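Local coordinates for protein particle-associated lyase (Acinetobacter bacteriophage AP22, PDB 4Y9V) that probably cleaves the capsular polysaccharide of Acinetobacter baumannii as a tailspike lyase of the phage, binding capsular saccharide in its pocket, at residues P164-Y169 with D335-V340; I282-N287 with G305-L310; A353-G358 with V376-P381; V153-D158 with Y168-E173. One frame throughout, in Å; residues are numbered along the deposited sequence.

Contact 1. Residues P164-Y169 with D335-V340; sequences PYRNYY and DMHGNV. With 49S (2-acetamido-2-deoxy-beta-D-mannopyranuronic acid), chain B; 49T (2-acetamido-2-deoxy-alpha-D-fucopyranose), chain C; SO4 (sulfate ion), chain K.
In the glycan pocket, the Y169 ring of one loop packs on the backbone of G338 and on CB of N339 in the other. N339 CB sits over the ring face, 4.0 Å from the centroid of the Y169 ring, a CH-pi contact. G338 has no side chain, which lets the ring atom Y169 CE2 approach G338 C to 3.7 Å. R166 CB lies over the centre of the opposite face, so the aromatic is clamped between its own loop and the facing one. Both loops are bent by type I turns, R166-Y169 and H337-V340. The first belongs to the Ig-like tailspike domain and the second to the pectin lyase-like part, a right-handed parallel beta-helix in this clan, and the saccharide is gripped from both. The R166 chain, extended from CG to NE (chi2 -170°, chi3 -169°), carries its guanidinium to the sugar. There R166 NH1 bonds Y168 OH at 2.9 Å, in the guanidinium plane, and also 49S O1 at 2.9 Å. R166 NH2 donates to O1 of a sulfate, probably from the crystallisation liquor, on an almost straight bond of 178°, while NE is salt-bridged to E380, which also bonds Y169 OH. H337 NE2 meets the same 49S O1 at 2.9 Å. Its ND1 donates to the syn side of D335 OD2 at 2.7 Å, which fixes the imidazole's rotation. Y168 OH, besides taking R166 NH1, accepts from 49S N2 and donates to 49S O6A at 2.6 Å, and 49T C6 rests over the centre of its ring.

Contact 2. Residues I282-N287 with G305-L310; sequences ISNCQN and GGDGDL. With 49S (2-acetamido-2-deoxy-beta-D-mannopyranuronic acid), chain B; 49T (2-acetamido-2-deoxy-alpha-D-fucopyranose), chain C.
N284 reaches over G306 to D307. From its CB the CG branches anti to the carbonyl carbon, beside the backbone N (chi1 -48°), and the amide then spans the two segments. CG itself lies nearest D307 N and G305 O, both just under 4 Å away. Oxygen OD1 does the gripping: D307 N donates to N284 OD1 at 3.0 Å, in the amide plane and on a lone pair. G306 has no side chain, so N284 OD1 can settle 3.3 Å from G306 CA. On the other branch, ND2 is hydrogen-bonded to V313 O and reaches D307 O through a water modelled at two alternative places too close together to be filled at once. Just before it in the chain, S283 pairs with G305 in a parallel beta bridge between successive coils of the beta-helix, strand 278-283 lying between 250-255 and 302-305. Its two bonds run from G305 N to I282 O, 2.9 Å, and from N284 N to G305 O, 2.9 Å. N284 then leaves the strand with positive phi. S283 OG is tied to D307 by one water, 2.7 Å from S283 OG, which donates to D307 OD1; the partner D307 OD2 makes a salt bridge to R255. The residues following the bridge face the saccharide. G306 N donates to the acetamido oxygen 49S O7 at 2.9 Å, on a nearly straight line of 175°, and G306 O accepts from 49S O3 at 2.8 Å. D307 CB lies 3.2 Å from the ring oxygen O5 of 49T.

Contact 3. Residues A353-G358 with V376-P381; sequences ATFGAG and VLIAEP. Unlike the reference sequence in segment 376-381: E380 (reference Lys).
V376 places CG1 anti to its backbone N (chi1 180°), while F355 holds CG close to an eclipsed setting (chi1 -134°), and the two side chains thereby cross obliquely with F355 CD1 only 3.4 Å from V376 CG1. The strained torsion and short approach mark this as the tight spot. I378, with CG1 anti to the carbonyl carbon, lies alongside the phenyl and points the same way, its CG1 being 3.8 Å from F355 CD1. The backbones run in the same direction and share a single bridge, T354 with L377. L377 N donates to A353 O at 2.9 Å; the return bond from F355 N to L377 O, 3.0 Å, is weak because its angle is only 122°. CA-H...O contacts from V376 CA to A353 O and from T354 CA to L377 O supplement the pair. Beyond I378 a water takes over the bridging, donating to G356 O at 2.8 Å and accepting from E380 N at 2.8 Å. The E380 side chain, where the reference sequence has Lys, turns to Y169 OH, G338 N and R166. F355 makes edge-to-face contacts with Y362 of strand 360-363 and F386 of strand 384-389, and I378 touches V419 of strand 417-422, so the cluster packs in the interior of the pectin lyase-like beta-helix, with strand 376-378 at the edge, within this chain, of a parallel sheet, next to 405-409.

Contact 4. Residues V153-D158 with Y168-E173; sequences VIYCTD and YYRKGE. With 49S (2-acetamido-2-deoxy-beta-D-mannopyranuronic acid), chain B; 49T (2-acetamido-2-deoxy-alpha-D-fucopyranose), chain C.
Strand residues I154 and C156 are zipped closely to E173 and K171, whereas T157 and D158, partly exposed, meet the long R170 side chain through their backbone carbonyls. In the close part the chains are antiparallel: I154 and E173 are a hydrogen-bonded pair, with I154 N donating to E173 O at 2.9 Å, and Y155 faces G172 as the non-hydrogen-bonded pair, 4.2 Å from Y155 CA to G172 CA. C156 N then reaches K171 O at 2.8 Å on a nearly straight bond of 171°. K171 CG sits between its backbone N and carbonyl carbon (chi1 66°), and that puts K171 CG 3.5 Å from C156 CB; the rest of the chain runs out extended to E199 and N194. I154 and E173 lie side by side, and the carboxylate of E173 continues to Y195 and Y192. Such a ladder is the stem of a hairpin in the Ig-like domain, whose loop carries the glycan-binding residues R166, Y168 and Y169. At the more exposed end, beyond the strand pairing, R170 CD passes 3.4 Å from T157 O and about as far from D158 O. The guanidinium and Y155 ring planes are 65° apart, and R170 NH1 donates within its own plane to Y155 OH at 3.0 Å. NH1 also serves G308, and NH2 pairs with D159. Y155 OH donates in turn to a water 2.6 Å away, which donates to Y168 O. Accepting from a cationic group would be expected to make that hydroxyl a stronger donor, so charge at R170 may tighten the water link to the backbone of Y168.

Overall arrangement
From the N terminus, contact 4 comes first, pairing 153-158 with 168-173 across a short loop of the Ig-like domain. Its far end overlaps 164-169, where contact 1 opens and runs on to 335-340, closing a loop of 165 residues. Contact 2 (282-287 with 305-310) is nested inside that loop, and contact 3 (353-358 with 376-381) follows after it. Contacts 1, 2 and 4 all touch the two sugars. R170 with G308 joins contact 4 to contact 2, N339 with G305 joins contact 1 to contact 2, and E380 and T354 join contact 3 to contact 1; contacts 2 and 3 do not touch. Together they tie the Ig-like hairpin to neighbouring coils of the beta-helix.

Contact 1. Residues P164-Y169 with D335-V340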
# COMPACT_ATOMS: atom_id res chain seq x y z
N PRO A 164 -8.16 -29.64 5.82
CA PRO A 164 -7.81 -31.04 5.90
C PRO A 164 -6.36 -31.31 6.29
O PRO A 164 -5.96 -32.47 6.45
CB PRO A 164 -8.11 -31.55 4.47
CG PRO A 164 -7.75 -30.33 3.61
CD PRO A 164 -8.33 -29.18 4.42
N TYR A 165 -5.53 -30.27 6.41
CA TYR A 165 -4.11 -30.50 6.62
C TYR A 165 -3.73 -30.92 8.03
O TYR A 165 -2.72 -31.63 8.21
CB TYR A 165 -3.27 -29.27 6.15
CG TYR A 165 -3.14 -29.27 4.64
CD1 TYR A 165 -4.10 -28.67 3.84
CD2 TYR A 165 -2.10 -29.94 4.03
CE1 TYR A 165 -3.99 -28.74 2.45
CE2 TYR A 165 -1.99 -30.00 2.66
CZ TYR A 165 -2.94 -29.42 1.86
OH TYR A 165 -2.82 -29.52 0.50
N ARG A 166 -4.44 -30.41 9.06
CA ARG A 166 -4.11 -30.76 10.45
C ARG A 166 -5.42 -30.88 11.21
O ARG A 166 -6.35 -30.11 10.99
CB ARG A 166 -3.21 -29.70 11.11
CG ARG A 166 -1.91 -29.45 10.38
CD ARG A 166 -0.94 -28.59 11.17
NE ARG A 166 0.17 -28.17 10.32
CZ ARG A 166 1.19 -27.46 10.76
NH1 ARG A 166 1.28 -27.14 12.05
NH2 ARG A 166 2.11 -27.02 9.90
N ASN A 167 -5.49 -31.86 12.12
CA ASN A 167 -6.74 -32.14 12.77
C ASN A 167 -7.30 -30.95 13.56
O ASN A 167 -8.51 -30.77 13.65
CB ASN A 167 -6.62 -33.40 13.67
CG ASN A 167 -5.89 -33.15 14.95
OD1 ASN A 167 -4.79 -32.67 14.98
ND2 ASN A 167 -6.61 -33.50 16.02
N TYR A 168 -6.39 -30.15 14.11
CA TYR A 168 -6.78 -29.02 14.93
C TYR A 168 -7.10 -27.75 14.13
O TYR A 168 -7.44 -26.73 14.73
CB TYR A 168 -5.72 -28.74 15.99
CG TYR A 168 -4.33 -28.46 15.52
CD1 TYR A 168 -3.88 -27.14 15.34
CD2 TYR A 168 -3.39 -29.48 15.30
CE1 TYR A 168 -2.59 -26.86 14.95
CE2 TYR A 168 -2.08 -29.20 14.93
CZ TYR A 168 -1.68 -27.89 14.77
OH TYR A 168 -0.36 -27.59 14.46
N TYR A 169 -7.08 -27.85 12.81
CA TYR A 169 -7.56 -26.74 11.96
C TYR A 169 -9.08 -26.85 11.88
O TYR A 169 -9.65 -27.39 10.93
CB TYR A 169 -6.92 -26.80 10.59
CG TYR A 169 -5.46 -26.51 10.49
CD1 TYR A 169 -4.72 -25.92 11.54
CD2 TYR A 169 -4.76 -26.74 9.30
CE1 TYR A 169 -3.36 -25.60 11.38
CE2 TYR A 169 -3.46 -26.40 9.12
CZ TYR A 169 -2.73 -25.83 10.15
OH TYR A 169 -1.42 -25.46 10.03
N ASP A 335 5.62 -16.04 8.17
CA ASP A 335 4.85 -17.25 8.03
C ASP A 335 3.36 -17.00 8.07
O ASP A 335 2.84 -16.11 8.76
CB ASP A 335 5.22 -18.24 9.16
CG ASP A 335 4.22 -19.38 9.35
OD1 ASP A 335 4.32 -20.36 8.57
OD2 ASP A 335 3.36 -19.24 10.27
N MET A 336 2.64 -17.89 7.37
CA MET A 336 1.21 -18.11 7.54
C MET A 336 0.98 -19.62 7.48
O MET A 336 1.25 -20.24 6.44
CB MET A 336 0.37 -17.43 6.44
CG MET A 336 0.67 -15.96 6.24
SD MET A 336 -0.40 -15.33 4.93
CE MET A 336 0.40 -13.78 4.55
N HIS A 337 0.46 -20.20 8.56
CA HIS A 337 0.05 -21.59 8.57
C HIS A 337 -1.27 -21.79 7.81
O HIS A 337 -1.98 -20.84 7.46
CB HIS A 337 -0.11 -22.09 10.02
CG HIS A 337 1.16 -22.39 10.73
ND1 HIS A 337 2.17 -21.53 11.02
CD2 HIS A 337 1.53 -23.57 11.27
CE1 HIS A 337 3.12 -22.16 11.69
NE2 HIS A 337 2.74 -23.39 11.88
N GLY A 338 -1.65 -23.05 7.62
CA GLY A 338 -2.87 -23.42 6.92
C GLY A 338 -4.19 -23.11 7.60
O GLY A 338 -5.23 -23.35 7.00
N ASN A 339 -4.18 -22.56 8.81
CA ASN A 339 -5.38 -22.02 9.41
C ASN A 339 -5.45 -20.49 9.34
O ASN A 339 -6.19 -19.91 10.13
CB ASN A 339 -5.54 -22.47 10.87
CG ASN A 339 -4.51 -21.76 11.75
OD1 ASN A 339 -3.41 -21.48 11.29
ND2 ASN A 339 -4.87 -21.54 13.00
N VAL A 340 -4.71 -19.88 8.40
CA VAL A 340 -4.64 -18.44 8.27
C VAL A 340 -5.21 -18.00 6.93
O VAL A 340 -4.75 -18.45 5.88
CB VAL A 340 -3.17 -17.96 8.35
CG1 VAL A 340 -3.10 -16.44 8.21
CG2 VAL A 340 -2.53 -18.42 9.65
C8 49S B . -0.79 -23.94 13.52
C7 49S B . 0.49 -23.76 14.31
O7 49S B . 0.94 -22.62 14.55
N2 49S B . 1.09 -24.88 14.73
C2 49S B . 2.36 -24.89 15.44
C3 49S B . 2.19 -25.20 16.93
O3 49S B . 1.34 -24.24 17.56
C1 49S B . 3.27 -25.93 14.83
O1 49S B . 3.44 -25.74 13.45
O5 49S B . 2.68 -27.22 14.97
C5 49S B . 2.63 -27.61 16.35
C6 49S B . 2.11 -29.03 16.42
O6A 49S B . 1.13 -29.35 15.70
O6B 49S B . 2.69 -29.80 17.23
C4 49S B . 1.73 -26.64 17.14
O4 49S B . 1.89 -27.09 18.49
C1 49T C . 0.95 -26.67 19.45
C2 49T C . 1.35 -27.35 20.76
N2 49T C . 2.80 -27.22 20.98
C7 49T C . 3.29 -26.42 21.91
O7 49T C . 2.63 -25.67 22.60
C8 49T C . 4.81 -26.49 22.07
O5 49T C . -0.36 -26.95 19.10
C5 49T C . -0.69 -28.34 18.99
C6 49T C . -2.11 -28.45 18.48
C4 49T C . -0.46 -29.01 20.35
O4 49T C . -1.33 -28.41 21.30
C3 49T C . 0.98 -28.82 20.74
O3 49T C . 1.17 -29.34 22.09
S SO4 K . 5.77 -24.87 10.74
O1 SO4 K . 4.43 -25.45 10.80
O2 SO4 K . 5.90 -24.09 9.50
O3 SO4 K . 6.71 -26.00 10.73
O4 SO4 K . 6.11 -23.98 11.87

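Contact 2. Residues I282-N287 with G305-L310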
# COMPACT_ATOMS: atom_id res chain seq x y z
N ILE A 282 1.39 -15.59 16.66
CA ILE A 282 -0.00 -15.10 16.65
C ILE A 282 -0.84 -16.37 16.52
O ILE A 282 -0.82 -17.01 15.48
CB ILE A 282 -0.18 -14.09 15.50
CG1 ILE A 282 0.72 -12.87 15.70
CG2 ILE A 282 -1.65 -13.70 15.41
CD1 ILE A 282 0.81 -11.96 14.48
N SER A 283 -1.47 -16.76 17.63
CA SER A 283 -2.21 -18.01 17.76
C SER A 283 -3.70 -17.73 17.76
O SER A 283 -4.22 -17.18 18.73
CB SER A 283 -1.82 -18.72 19.04
OG SER A 283 -0.49 -19.18 18.98
N ASN A 284 -4.39 -18.11 16.68
CA ASN A 284 -5.86 -18.09 16.71
C ASN A 284 -6.42 -16.70 17.04
O ASN A 284 -7.27 -16.55 17.91
CB ASN A 284 -6.38 -19.14 17.68
CG ASN A 284 -5.71 -20.47 17.47
OD1 ASN A 284 -4.89 -20.91 18.29
ND2 ASN A 284 -6.00 -21.10 16.34
N CYS A 285 -5.94 -15.69 16.30
CA CYS A 285 -6.32 -14.31 16.51
C CYS A 285 -7.09 -13.74 15.33
O CYS A 285 -7.03 -14.24 14.21
CB CYS A 285 -5.09 -13.43 16.73
SG CYS A 285 -4.19 -13.72 18.27
N GLN A 286 -7.80 -12.64 15.59
CA GLN A 286 -8.63 -11.99 14.57
C GLN A 286 -8.49 -10.49 14.69
O GLN A 286 -8.68 -9.94 15.77
CB GLN A 286 -10.10 -12.44 14.76
CG GLN A 286 -11.03 -11.99 13.65
CD GLN A 286 -12.37 -12.64 13.77
OE1 GLN A 286 -12.50 -13.82 14.15
NE2 GLN A 286 -13.40 -11.90 13.49
N ASN A 287 -8.17 -9.85 13.56
CA ASN A 287 -8.11 -8.39 13.49
C ASN A 287 -6.87 -7.92 14.22
O ASN A 287 -6.91 -7.51 15.38
CB ASN A 287 -9.39 -7.69 13.98
CG ASN A 287 -10.72 -8.12 13.33
OD1 ASN A 287 -11.75 -7.69 13.90
ND2 ASN A 287 -10.71 -8.90 12.33
N GLY A 305 -0.63 -18.79 13.25
CA GLY A 305 -1.19 -20.13 13.28
C GLY A 305 -1.95 -20.33 14.58
O GLY A 305 -2.99 -19.74 14.78
N GLY A 306 -1.41 -21.19 15.45
CA GLY A 306 -1.99 -21.44 16.76
C GLY A 306 -2.10 -22.92 17.09
O GLY A 306 -1.25 -23.70 16.67
N ASP A 307 -3.09 -23.22 17.89
CA ASP A 307 -3.22 -24.57 18.47
C ASP A 307 -4.66 -25.04 18.34
O ASP A 307 -5.38 -24.63 17.45
CB ASP A 307 -2.53 -24.68 19.82
CG ASP A 307 -3.23 -23.92 20.93
OD1 ASP A 307 -3.13 -22.68 20.93
OD2 ASP A 307 -3.90 -24.54 21.77
N GLY A 308 -5.07 -25.97 19.22
CA GLY A 308 -6.26 -26.75 19.02
C GLY A 308 -7.19 -26.85 20.20
O GLY A 308 -8.06 -27.73 20.20
N ASP A 309 -7.07 -25.99 21.20
CA ASP A 309 -8.04 -26.00 22.27
C ASP A 309 -9.36 -25.37 21.81
O ASP A 309 -9.43 -24.66 20.81
CB ASP A 309 -7.48 -25.26 23.48
CG ASP A 309 -6.36 -25.97 24.21
OD1 ASP A 309 -5.99 -27.11 23.80
OD2 ASP A 309 -5.83 -25.36 25.18
N LEU A 310 -10.40 -25.60 22.61
CA LEU A 310 -11.69 -24.97 22.41
C LEU A 310 -11.51 -23.46 22.22
O LEU A 310 -10.89 -22.81 23.05
CB LEU A 310 -12.56 -25.29 23.64
CG LEU A 310 -14.00 -24.81 23.57
CD1 LEU A 310 -14.74 -25.59 22.51
CD2 LEU A 310 -14.69 -25.00 24.91
C8 49S B . -0.79 -23.94 13.52
C7 49S B . 0.49 -23.76 14.31
O7 49S B . 0.94 -22.62 14.55
N2 49S B . 1.09 -24.88 14.73
C2 49S B . 2.36 -24.89 15.44
C3 49S B . 2.19 -25.20 16.93
O3 49S B . 1.34 -24.24 17.56
C1 49S B . 3.27 -25.93 14.83
O1 49S B . 3.44 -25.74 13.45
O5 49S B . 2.68 -27.22 14.97
C5 49S B . 2.63 -27.61 16.35
C6 49S B . 2.11 -29.03 16.42
O6A 49S B . 1.13 -29.35 15.70
O6B 49S B . 2.69 -29.80 17.23
C4 49S B . 1.73 -26.64 17.14
O4 49S B . 1.89 -27.09 18.49
C1 49T C . 0.95 -26.67 19.45
C2 49T C . 1.35 -27.35 20.76
N2 49T C . 2.80 -27.22 20.98
C7 49T C . 3.29 -26.42 21.91
O7 49T C . 2.63 -25.67 22.60
C8 49T C . 4.81 -26.49 22.07
O5 49T C . -0.36 -26.95 19.10
C5 49T C . -0.69 -28.34 18.99
C6 49T C . -2.11 -28.45 18.48
C4 49T C . -0.46 -29.01 20.35
O4 49T C . -1.33 -28.41 21.30
C3 49T C . 0.98 -28.82 20.74
O3 49T C . 1.17 -29.34 22.09
O HOH W 1 -0.68 -21.67 19.98
O HOH W 2 -5.89 -23.82 14.75
O HOH W 3 -4.62 -23.54 15.24

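Contact 3. Residues A353-G358 with V376-P381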
# COMPACT_ATOMS: atom_id res chain seq x y z
N ALA A 353 8.94 -17.62 2.43
CA ALA A 353 7.59 -17.19 2.80
C ALA A 353 6.66 -18.38 2.70
O ALA A 353 6.70 -19.10 1.70
CB ALA A 353 7.11 -16.08 1.87
N THR A 354 5.78 -18.55 3.68
CA THR A 354 4.70 -19.51 3.63
C THR A 354 3.37 -18.78 3.50
O THR A 354 3.19 -17.67 4.01
CB THR A 354 4.71 -20.44 4.86
OG1 THR A 354 4.64 -19.60 5.99
CG2 THR A 354 5.94 -21.34 4.90
N PHE A 355 2.43 -19.39 2.77
CA PHE A 355 1.28 -18.61 2.25
C PHE A 355 -0.08 -18.94 2.83
O PHE A 355 -1.07 -18.36 2.40
CB PHE A 355 1.24 -18.70 0.71
CG PHE A 355 1.03 -17.41 -0.02
CD1 PHE A 355 1.42 -17.34 -1.36
CD2 PHE A 355 0.42 -16.29 0.54
CE1 PHE A 355 1.21 -16.18 -2.11
CE2 PHE A 355 0.23 -15.14 -0.19
CZ PHE A 355 0.61 -15.08 -1.52
N GLY A 356 -0.14 -19.84 3.81
CA GLY A 356 -1.38 -20.08 4.51
C GLY A 356 -2.47 -20.71 3.67
O GLY A 356 -2.26 -21.38 2.67
N ALA A 357 -3.72 -20.52 4.15
CA ALA A 357 -4.86 -21.21 3.59
C ALA A 357 -5.35 -20.63 2.26
O ALA A 357 -5.82 -21.38 1.40
CB ALA A 357 -6.03 -21.15 4.58
N GLY A 358 -5.27 -19.30 2.13
CA GLY A 358 -5.78 -18.58 0.97
C GLY A 358 -6.38 -17.24 1.38
O GLY A 358 -6.53 -16.91 2.55
N VAL A 376 8.45 -18.54 -2.34
CA VAL A 376 7.14 -18.56 -1.73
C VAL A 376 6.57 -19.97 -1.84
O VAL A 376 6.56 -20.54 -2.95
CB VAL A 376 6.18 -17.56 -2.45
CG1 VAL A 376 4.80 -17.59 -1.81
CG2 VAL A 376 6.75 -16.14 -2.41
N LEU A 377 6.10 -20.50 -0.73
CA LEU A 377 5.57 -21.86 -0.64
C LEU A 377 4.10 -21.84 -0.25
O LEU A 377 3.72 -21.21 0.74
CB LEU A 377 6.35 -22.64 0.40
CG LEU A 377 5.94 -24.13 0.55
CD1 LEU A 377 6.27 -24.92 -0.68
CD2 LEU A 377 6.62 -24.69 1.80
N ILE A 378 3.29 -22.57 -1.01
CA ILE A 378 1.89 -22.84 -0.71
C ILE A 378 1.80 -24.34 -0.38
O ILE A 378 1.73 -25.17 -1.26
CB ILE A 378 0.99 -22.45 -1.89
CG1 ILE A 378 1.15 -21.03 -2.32
CG2 ILE A 378 -0.47 -22.75 -1.55
CD1 ILE A 378 0.48 -20.66 -3.63
N ALA A 379 1.89 -24.69 0.90
CA ALA A 379 1.98 -26.07 1.33
C ALA A 379 0.78 -26.56 2.11
O ALA A 379 0.67 -27.79 2.28
CB ALA A 379 3.16 -26.25 2.28
N GLU A 380 -0.14 -25.69 2.55
CA GLU A 380 -1.39 -26.13 3.17
C GLU A 380 -2.57 -25.38 2.52
O GLU A 380 -3.35 -24.74 3.22
CB GLU A 380 -1.36 -25.95 4.70
CG GLU A 380 -0.30 -26.81 5.38
CD GLU A 380 -0.38 -26.81 6.91
OE1 GLU A 380 -0.62 -25.74 7.50
OE2 GLU A 380 -0.22 -27.89 7.51
N PRO A 381 -2.71 -25.42 1.19
CA PRO A 381 -3.75 -24.62 0.57
C PRO A 381 -5.16 -25.14 0.83
O PRO A 381 -5.45 -26.32 0.68
CB PRO A 381 -3.44 -24.72 -0.94
CG PRO A 381 -2.68 -26.02 -1.08
CD PRO A 381 -1.88 -26.12 0.21
O HOH W 4 0.10 -22.87 2.57

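Contact 4. Residues V153-D158 with Y168-E173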
# COMPACT_ATOMS: atom_id res chain seq x y z
N VAL A 153 -17.60 -16.46 20.57
CA VAL A 153 -16.83 -17.33 19.68
C VAL A 153 -17.81 -18.35 19.10
O VAL A 153 -18.50 -19.06 19.82
CB VAL A 153 -15.72 -18.08 20.42
CG1 VAL A 153 -14.82 -18.78 19.40
CG2 VAL A 153 -14.91 -17.15 21.33
N ILE A 154 -17.84 -18.42 17.76
CA ILE A 154 -18.47 -19.52 17.05
C ILE A 154 -17.35 -20.54 16.83
O ILE A 154 -16.30 -20.19 16.31
CB ILE A 154 -19.03 -19.03 15.69
CG1 ILE A 154 -20.06 -17.94 15.86
CG2 ILE A 154 -19.55 -20.22 14.86
CD1 ILE A 154 -20.40 -17.17 14.60
N TYR A 155 -17.55 -21.80 17.23
CA TYR A 155 -16.47 -22.78 17.12
C TYR A 155 -17.01 -24.15 16.81
O TYR A 155 -17.93 -24.62 17.48
CB TYR A 155 -15.63 -22.81 18.42
CG TYR A 155 -14.38 -23.66 18.33
CD1 TYR A 155 -13.25 -23.22 17.66
CD2 TYR A 155 -14.34 -24.93 18.87
CE1 TYR A 155 -12.11 -23.98 17.55
CE2 TYR A 155 -13.19 -25.71 18.78
CZ TYR A 155 -12.08 -25.25 18.13
OH TYR A 155 -10.97 -26.06 18.08
N CYS A 156 -16.43 -24.78 15.80
CA CYS A 156 -16.77 -26.17 15.46
C CYS A 156 -15.77 -27.10 16.11
O CYS A 156 -14.58 -27.02 15.87
CB CYS A 156 -16.72 -26.33 13.95
SG CYS A 156 -17.12 -28.02 13.41
N THR A 157 -16.30 -28.04 16.93
CA THR A 157 -15.42 -28.93 17.67
C THR A 157 -14.89 -30.10 16.86
O THR A 157 -14.02 -30.83 17.33
CB THR A 157 -16.13 -29.42 18.95
OG1 THR A 157 -17.35 -30.06 18.61
CG2 THR A 157 -16.47 -28.28 19.90
N ASP A 158 -15.39 -30.28 15.63
CA ASP A 158 -15.00 -31.38 14.75
C ASP A 158 -13.64 -31.14 14.13
O ASP A 158 -13.34 -30.09 13.52
CB ASP A 158 -16.08 -31.57 13.70
CG ASP A 158 -17.49 -31.79 14.22
OD1 ASP A 158 -17.62 -32.57 15.18
OD2 ASP A 158 -18.50 -31.16 13.77
N TYR A 168 -6.39 -30.15 14.11
CA TYR A 168 -6.78 -29.02 14.93
C TYR A 168 -7.10 -27.75 14.13
O TYR A 168 -7.44 -26.73 14.73
CB TYR A 168 -5.72 -28.74 15.99
CG TYR A 168 -4.33 -28.46 15.52
CD1 TYR A 168 -3.88 -27.14 15.34
CD2 TYR A 168 -3.39 -29.48 15.30
CE1 TYR A 168 -2.59 -26.86 14.95
CE2 TYR A 168 -2.08 -29.20 14.93
CZ TYR A 168 -1.68 -27.89 14.77
OH TYR A 168 -0.36 -27.59 14.46
N TYR A 169 -7.08 -27.85 12.81
CA TYR A 169 -7.56 -26.74 11.96
C TYR A 169 -9.08 -26.85 11.88
O TYR A 169 -9.65 -27.39 10.93
CB TYR A 169 -6.92 -26.80 10.59
CG TYR A 169 -5.46 -26.51 10.49
CD1 TYR A 169 -4.72 -25.92 11.54
CD2 TYR A 169 -4.76 -26.74 9.30
CE1 TYR A 169 -3.36 -25.60 11.38
CE2 TYR A 169 -3.46 -26.40 9.12
CZ TYR A 169 -2.73 -25.83 10.15
OH TYR A 169 -1.42 -25.46 10.03
N ARG A 170 -9.73 -26.32 12.93
CA ARG A 170 -11.17 -26.34 13.10
C ARG A 170 -11.73 -24.97 12.79
O ARG A 170 -11.07 -23.93 12.98
CB ARG A 170 -11.56 -26.78 14.52
CG ARG A 170 -10.91 -28.10 14.91
CD ARG A 170 -11.59 -28.78 16.10
NE ARG A 170 -10.79 -29.89 16.60
CZ ARG A 170 -9.72 -29.75 17.35
NH1 ARG A 170 -9.41 -28.57 17.87
NH2 ARG A 170 -8.94 -30.79 17.58
N LYS A 171 -12.96 -24.94 12.26
CA LYS A 171 -13.56 -23.67 11.84
C LYS A 171 -14.19 -22.93 13.03
O LYS A 171 -14.61 -23.53 14.01
CB LYS A 171 -14.53 -23.87 10.68
CG LYS A 171 -15.77 -24.66 10.99
CD LYS A 171 -16.68 -24.75 9.77
CE LYS A 171 -17.94 -25.55 10.04
NZ LYS A 171 -18.74 -25.67 8.81
N GLY A 172 -14.27 -21.61 12.87
CA GLY A 172 -14.87 -20.75 13.87
C GLY A 172 -14.46 -19.32 13.62
O GLY A 172 -13.66 -19.05 12.72
N GLU A 173 -15.00 -18.40 14.41
CA GLU A 173 -14.62 -17.00 14.32
C GLU A 173 -15.10 -16.26 15.57
O GLU A 173 -15.95 -16.75 16.31
CB GLU A 173 -15.17 -16.34 13.04
CG GLU A 173 -16.68 -16.37 12.90
CD GLU A 173 -17.04 -16.13 11.44
OE1 GLU A 173 -16.88 -17.09 10.62
OE2 GLU A 173 -17.42 -15.00 11.06
C8 49S B . -0.79 -23.94 13.52
C7 49S B . 0.49 -23.76 14.31
O7 49S B . 0.94 -22.62 14.55
N2 49S B . 1.09 -24.88 14.73
C2 49S B . 2.36 -24.89 15.44
C3 49S B . 2.19 -25.20 16.93
O3 49S B . 1.34 -24.24 17.56
C1 49S B . 3.27 -25.93 14.83
O1 49S B . 3.44 -25.74 13.45
O5 49S B . 2.68 -27.22 14.97
C5 49S B . 2.63 -27.61 16.35
C6 49S B . 2.11 -29.03 16.42
O6A 49S B . 1.13 -29.35 15.70
O6B 49S B . 2.69 -29.80 17.23
C4 49S B . 1.73 -26.64 17.14
O4 49S B . 1.89 -27.09 18.49
C1 49T C . 0.95 -26.67 19.45
C2 49T C . 1.35 -27.35 20.76
N2 49T C . 2.80 -27.22 20.98
C7 49T C . 3.29 -26.42 21.91
O7 49T C . 2.63 -25.67 22.60
C8 49T C . 4.81 -26.49 22.07
O5 49T C . -0.36 -26.95 19.10
C5 49T C . -0.69 -28.34 18.99
C6 49T C . -2.11 -28.45 18.48
C4 49T C . -0.46 -29.01 20.35
O4 49T C . -1.33 -28.41 21.30
C3 49T C . 0.98 -28.82 20.74
O3 49T C . 1.17 -29.34 22.09
O HOH W 5 -8.78 -25.32 16.80